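Uncharacterized protein (PDB 6ULO) is of unknown function, a probable membrane-anchored protein of a Leptospira pathogen whose DUF7790 domain is probably related to the NAD(P)-binding Rossmann folds. Local coordinates at residues Arg253-Pro266 with Ser299-Asn313. Sequence-based numbering, arbitrary orientation.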
loop_
_atom_site.group_PDB
_atom_site.type_symbol
_atom_site.label_atom_id
_atom_site.label_comp_id
_atom_site.label_asym_id
_atom_site.label_seq_id
_atom_site.Cartn_x
_atom_site.Cartn_y
_atom_site.Cartn_z
ATOM N N ARG A 253 -4.947 0.818 -8.739
ATOM C CA ARG A 253 -4.065 1.865 -9.248
ATOM C C ARG A 253 -4.877 3.147 -9.390
ATOM O O ARG A 253 -6.116 3.151 -9.326
ATOM C CB ARG A 253 -3.455 1.493 -10.622
ATOM C CG ARG A 253 -4.493 1.385 -11.731
ATOM C CD ARG A 253 -3.892 1.270 -13.106
ATOM N NE ARG A 253 -3.102 0.054 -13.297
ATOM C CZ ARG A 253 -3.570 -1.109 -13.739
ATOM N NH1 ARG A 253 -4.860 -1.275 -13.994
ATOM N NH2 ARG A 253 -2.728 -2.140 -13.923
ATOM N N THR A 254 -4.151 4.230 -9.621
ATOM C CA THR A 254 -4.761 5.484 -10.039
ATOM C C THR A 254 -4.038 5.990 -11.280
ATOM O O THR A 254 -2.899 5.597 -11.578
ATOM C CB THR A 254 -4.633 6.544 -8.936
ATOM O OG1 THR A 254 -3.269 6.635 -8.498
ATOM C CG2 THR A 254 -5.515 6.198 -7.777
ATOM N N ILE A 255 -4.731 6.863 -12.022
ATOM C CA ILE A 255 -4.137 7.591 -13.137
ATOM C C ILE A 255 -4.530 9.058 -13.042
ATOM O O ILE A 255 -5.430 9.452 -12.298
ATOM C CB ILE A 255 -4.496 7.033 -14.531
ATOM C CG1 ILE A 255 -6.010 7.107 -14.780
ATOM C CG2 ILE A 255 -3.824 5.634 -14.755
ATOM C CD1 ILE A 255 -6.350 6.991 -16.289
ATOM N N SER A 256 -3.828 9.870 -13.837
ATOM C CA SER A 256 -4.061 11.310 -13.788
ATOM C C SER A 256 -4.010 11.958 -15.161
ATOM O O SER A 256 -3.893 13.181 -15.239
ATOM C CB SER A 256 -3.050 11.965 -12.828
ATOM O OG SER A 256 -1.711 11.767 -13.263
ATOM N N VAL A 257 -4.079 11.172 -16.226
ATOM C CA VAL A 257 -4.018 11.665 -17.593
ATOM C C VAL A 257 -5.309 11.261 -18.292
ATOM O O VAL A 257 -6.069 10.417 -17.824
ATOM C CB VAL A 257 -2.789 11.115 -18.355
ATOM C CG1 VAL A 257 -1.515 11.504 -17.656
ATOM C CG2 VAL A 257 -2.879 9.618 -18.462
ATOM N N ARG A 258 -5.541 11.881 -19.453
ATOM C CA ARG A 258 -6.735 11.637 -20.268
ATOM C C ARG A 258 -8.006 11.726 -19.434
ATOM O O ARG A 258 -8.847 10.830 -19.437
ATOM C CB ARG A 258 -6.655 10.316 -21.042
ATOM C CG ARG A 258 -5.593 10.286 -22.147
ATOM C CD ARG A 258 -5.856 11.348 -23.228
ATOM N NE ARG A 258 -7.183 11.273 -23.847
ATOM C CZ ARG A 258 -7.482 10.500 -24.889
ATOM N NH1 ARG A 258 -6.573 9.672 -25.383
ATOM N NH2 ARG A 258 -8.697 10.524 -25.415
ATOM N N LYS A 259 -8.155 12.846 -18.727
ATOM C CA LYS A 259 -9.349 13.005 -17.900
ATOM C C LYS A 259 -10.628 13.106 -18.732
ATOM O O LYS A 259 -11.718 12.923 -18.176
ATOM C CB LYS A 259 -9.171 14.211 -16.990
ATOM C CG LYS A 259 -9.300 15.518 -17.716
ATOM C CD LYS A 259 -8.644 16.647 -16.921
ATOM C CE LYS A 259 -9.356 16.963 -15.627
ATOM N NZ LYS A 259 -9.191 18.425 -15.235
ATOM N N ASP A 260 -10.520 13.359 -20.051
ATOM C CA ASP A 260 -11.697 13.259 -20.919
ATOM C C ASP A 260 -12.258 11.841 -20.921
ATOM O O ASP A 260 -13.478 11.649 -20.944
ATOM C CB ASP A 260 -11.377 13.721 -22.348
ATOM C CG ASP A 260 -10.292 12.878 -23.012
ATOM O OD1 ASP A 260 -9.185 12.733 -22.413
ATOM O OD2 ASP A 260 -10.555 12.337 -24.111
ATOM N N LEU A 261 -11.386 10.828 -20.908
ATOM C CA LEU A 261 -11.828 9.437 -20.854
ATOM C C LEU A 261 -12.041 8.959 -19.431
ATOM O O LEU A 261 -12.950 8.148 -19.169
ATOM C CB LEU A 261 -10.769 8.525 -21.455
ATOM C CG LEU A 261 -10.460 8.778 -22.922
ATOM C CD1 LEU A 261 -9.365 7.775 -23.320
ATOM C CD2 LEU A 261 -11.723 8.595 -23.791
ATOM N N PHE A 262 -11.235 9.474 -18.510
ATOM C CA PHE A 262 -11.108 8.948 -17.150
ATOM C C PHE A 262 -11.214 10.130 -16.192
ATOM O O PHE A 262 -10.214 10.601 -15.638
ATOM C CB PHE A 262 -9.769 8.215 -16.996
ATOM C CG PHE A 262 -9.590 7.094 -17.963
ATOM C CD1 PHE A 262 -10.409 5.988 -17.919
ATOM C CD2 PHE A 262 -8.613 7.156 -18.949
ATOM C CE1 PHE A 262 -10.248 4.928 -18.837
ATOM C CE2 PHE A 262 -8.459 6.111 -19.867
ATOM C CZ PHE A 262 -9.287 5.011 -19.812
ATOM N N PRO A 263 -12.425 10.628 -15.953
ATOM C CA PRO A 263 -12.557 11.867 -15.178
ATOM C C PRO A 263 -12.075 11.685 -13.741
ATOM O O PRO A 263 -12.203 10.610 -13.141
ATOM C CB PRO A 263 -14.060 12.179 -15.247
ATOM C CG PRO A 263 -14.562 11.463 -16.483
ATOM C CD PRO A 263 -13.699 10.212 -16.572
ATOM N N TRP A 264 -11.482 12.744 -13.191
ATOM C CA TRP A 264 -11.013 12.673 -11.809
ATOM C C TRP A 264 -12.206 12.641 -10.866
ATOM O O TRP A 264 -13.200 13.344 -11.060
ATOM C CB TRP A 264 -10.102 13.860 -11.495
ATOM C CG TRP A 264 -8.906 13.859 -12.391
ATOM C CD1 TRP A 264 -8.440 12.811 -13.129
ATOM C CD2 TRP A 264 -8.065 14.969 -12.691
ATOM N NE1 TRP A 264 -7.333 13.189 -13.834
ATOM C CE2 TRP A 264 -7.097 14.523 -13.608
ATOM C CE3 TRP A 264 -8.056 16.313 -12.292
ATOM C CZ2 TRP A 264 -6.103 15.358 -14.116
ATOM C CZ3 TRP A 264 -7.072 17.145 -12.796
ATOM C CH2 TRP A 264 -6.109 16.669 -13.704
ATOM N N SER A 265 -12.122 11.816 -9.843
ATOM C CA SER A 265 -13.257 11.635 -8.954
ATOM C C SER A 265 -13.656 12.956 -8.308
ATOM O O SER A 265 -12.783 13.761 -7.953
ATOM C CB SER A 265 -12.887 10.646 -7.847
ATOM O OG SER A 265 -12.425 9.442 -8.430
ATOM N N PRO A 266 -14.957 13.205 -8.143
ATOM C CA PRO A 266 -15.390 14.348 -7.333
ATOM C C PRO A 266 -14.712 14.324 -5.965
ATOM O O PRO A 266 -14.620 13.280 -5.303
ATOM C CB PRO A 266 -16.912 14.144 -7.212
ATOM C CG PRO A 266 -17.285 13.196 -8.253
ATOM C CD PRO A 266 -16.076 12.348 -8.551
ATOM N N SER A 299 -0.092 1.480 -18.263
ATOM C CA SER A 299 -1.407 1.359 -17.624
ATOM C C SER A 299 -2.488 2.150 -18.375
ATOM O O SER A 299 -3.637 1.707 -18.440
ATOM C CB SER A 299 -1.357 1.768 -16.145
ATOM O OG SER A 299 -0.979 3.114 -15.993
ATOM N N LEU A 300 -2.152 3.324 -18.934
ATOM C CA LEU A 300 -3.167 4.103 -19.637
ATOM C C LEU A 300 -3.756 3.294 -20.790
ATOM O O LEU A 300 -4.981 3.217 -20.960
ATOM C CB LEU A 300 -2.559 5.410 -20.146
ATOM C CG LEU A 300 -3.458 6.242 -21.089
ATOM C CD1 LEU A 300 -4.757 6.705 -20.388
ATOM C CD2 LEU A 300 -2.658 7.421 -21.646
ATOM N N GLN A 301 -2.892 2.667 -21.579
ATOM C CA GLN A 301 -3.366 1.876 -22.706
ATOM C C GLN A 301 -4.181 0.669 -22.247
ATOM O O GLN A 301 -5.189 0.316 -22.863
ATOM C CB GLN A 301 -2.181 1.449 -23.570
ATOM C CG GLN A 301 -2.602 0.570 -24.745
ATOM C CD GLN A 301 -1.444 0.163 -25.638
ATOM O OE1 GLN A 301 -0.291 0.524 -25.400
ATOM N NE2 GLN A 301 -1.752 -0.606 -26.673
ATOM N N VAL A 302 -3.758 0.014 -21.160
ATOM C CA VAL A 302 -4.561 -1.058 -20.567
ATOM C C VAL A 302 -5.980 -0.574 -20.274
ATOM O O VAL A 302 -6.971 -1.268 -20.544
ATOM C CB VAL A 302 -3.853 -1.581 -19.299
ATOM C CG1 VAL A 302 -4.741 -2.567 -18.525
ATOM C CG2 VAL A 302 -2.517 -2.233 -19.674
ATOM N N MET A 303 -6.089 0.621 -19.703
ATOM C CA MET A 303 -7.404 1.165 -19.354
ATOM C C MET A 303 -8.188 1.628 -20.591
ATOM O O MET A 303 -9.396 1.411 -20.655
ATOM C CB MET A 303 -7.236 2.306 -18.354
ATOM C CG MET A 303 -6.729 1.801 -17.012
ATOM S SD MET A 303 -6.390 3.123 -15.837
ATOM C CE MET A 303 -8.031 3.862 -15.713
ATOM N N VAL A 304 -7.524 2.260 -21.570
ATOM C CA VAL A 304 -8.202 2.692 -22.796
ATOM C C VAL A 304 -8.829 1.500 -23.496
ATOM O O VAL A 304 -9.981 1.553 -23.939
ATOM C CB VAL A 304 -7.217 3.427 -23.722
ATOM C CG1 VAL A 304 -7.818 3.581 -25.139
ATOM C CG2 VAL A 304 -6.874 4.796 -23.154
ATOM N N GLU A 305 -8.072 0.403 -23.615
ATOM C CA GLU A 305 -8.493 -0.764 -24.380
ATOM C C GLU A 305 -9.303 -1.750 -23.560
ATOM O O GLU A 305 -10.087 -2.519 -24.128
ATOM C CB GLU A 305 -7.265 -1.494 -24.925
ATOM C CG GLU A 305 -6.484 -0.672 -25.931
ATOM C CD GLU A 305 -5.374 -1.452 -26.602
ATOM O OE1 GLU A 305 -5.269 -2.681 -26.396
ATOM O OE2 GLU A 305 -4.590 -0.812 -27.328
ATOM N N GLY A 306 -9.127 -1.761 -22.246
ATOM C CA GLY A 306 -9.736 -2.809 -21.461
ATOM C C GLY A 306 -10.709 -2.357 -20.394
ATOM O O GLY A 306 -11.335 -3.197 -19.742
ATOM N N GLY A 307 -10.889 -1.052 -20.226
ATOM C CA GLY A 307 -11.630 -0.516 -19.087
ATOM C C GLY A 307 -13.096 -0.227 -19.358
ATOM O O GLY A 307 -13.461 0.258 -20.430
ATOM N N THR A 308 -13.931 -0.521 -18.361
ATOM C CA THR A 308 -15.327 -0.081 -18.300
ATOM C C THR A 308 -15.385 1.012 -17.245
ATOM O O THR A 308 -15.037 0.766 -16.076
ATOM C CB THR A 308 -16.234 -1.240 -17.876
ATOM O OG1 THR A 308 -16.145 -2.301 -18.833
ATOM C CG2 THR A 308 -17.668 -0.788 -17.770
ATOM N N VAL A 309 -15.789 2.213 -17.656
ATOM C CA VAL A 309 -15.559 3.453 -16.914
ATOM C C VAL A 309 -16.856 3.944 -16.271
ATOM O O VAL A 309 -17.895 4.072 -16.942
ATOM C CB VAL A 309 -14.948 4.549 -17.807
ATOM C CG1 VAL A 309 -14.545 5.748 -16.969
ATOM C CG2 VAL A 309 -13.769 4.017 -18.617
ATOM N N ASP A 310 -16.794 4.236 -14.976
ATOM C CA ASP A 310 -17.786 5.051 -14.277
ATOM C C ASP A 310 -17.253 6.479 -14.344
ATOM O O ASP A 310 -16.358 6.869 -13.585
ATOM C CB ASP A 310 -17.974 4.520 -12.859
ATOM C CG ASP A 310 -18.761 5.472 -11.946
ATOM O OD1 ASP A 310 -19.072 6.625 -12.341
ATOM O OD2 ASP A 310 -19.073 5.033 -10.810
ATOM N N LYS A 311 -17.795 7.249 -15.294
ATOM C CA LYS A 311 -17.344 8.617 -15.532
ATOM C C LYS A 311 -17.878 9.596 -14.497
ATOM O O LYS A 311 -17.324 10.689 -14.353
ATOM C CB LYS A 311 -17.731 9.077 -16.947
ATOM C CG LYS A 311 -16.953 8.311 -18.020
ATOM C CD LYS A 311 -17.178 8.824 -19.426
ATOM C CE LYS A 311 -16.468 10.135 -19.609
ATOM N NZ LYS A 311 -16.638 10.617 -21.018
ATOM N N LYS A 312 -18.929 9.221 -13.769
ATOM C CA LYS A 312 -19.478 10.102 -12.737
ATOM C C LYS A 312 -18.582 10.119 -11.506
ATOM O O LYS A 312 -18.199 11.184 -11.011
ATOM C CB LYS A 312 -20.904 9.671 -12.354
ATOM C CG LYS A 312 -21.547 10.544 -11.245
ATOM C CD LYS A 312 -21.655 11.984 -11.725
ATOM C CE LYS A 312 -22.352 12.938 -10.751
ATOM N NZ LYS A 312 -22.109 14.354 -11.196
ATOM N N ASN A 313 -18.228 8.948 -11.004
ATOM C CA ASN A 313 -17.433 8.893 -9.788
ATOM C C ASN A 313 -15.945 8.783 -10.074
ATOM O O ASN A 313 -15.132 8.968 -9.147
ATOM C CB ASN A 313 -17.921 7.732 -8.917
ATOM C CG ASN A 313 -19.342 7.906 -8.528
ATOM O OD1 ASN A 313 -19.665 8.832 -7.792
ATOM N ND2 ASN A 313 -20.218 7.070 -9.065
HETATM O O HOH W 1 -1.388 3.951 -13.351
HETATM O O HOH W 2 -15.480 13.341 -21.020
#
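Met303 of helix 299-306 is wedged between Ile255 and the ring of Phe262. Met303 CB sits 3.7 Å from Phe262 CZ, at the outer end of the ring. The chain then runs straight through chi2, and Met303 SD comes down beside Ile255, 3.7 Å from Ile255 CG2, while standing above the ring at a distance, a long Met-aromatic contact. A bend at the last torsion (chi3 60°) drops Met303 CE toward that face, nearer its rim, 4.1 Å from the Phe262 centroid and 20° off the normal, a CH-pi contact. Met303 CE also meets Ile255 CD1 at 3.6 Å, where the two side chains reach each other tip to tip. Leu261 CB backs the opposite face of the ring, and Val304 lies at its edge. Phe262 is thus clamped on both faces, while Val309 CG2 closes on Phe262 CE1 at 3.6 Å.

Strand 249-255 ends the parallel run 191-195, 86-91, 66-69, 218-222, 249-255, an order (3-2-1-4-5) consistent with a Rossmann-like fold; 277-282, 315-318 and 307-310 extend the sheet. Helix 299-306 crosses its last residues at about a right angle and leaves helical geometry at Gly307, which opens edge strand 307-310. Here a water links Thr254 O to Ser299 OG, and the Arg253 guanidinium passes Ser299 CB to pair with Glu227.

Past the ring, polar bonds join the packing. Lys311, its chain lying along Pro263, reaches Asp260 O through a weak bond from NZ and through a water. Farther on, Ser265 OG donates to Asn313 O at 2.8 Å in the carbonyl plane; Asp310 OD1 accepts from Asn313 N from above the carboxylate plane, an Asx motif, and Asp310 OD2 from Asn313 ND2 through its syn lone pair.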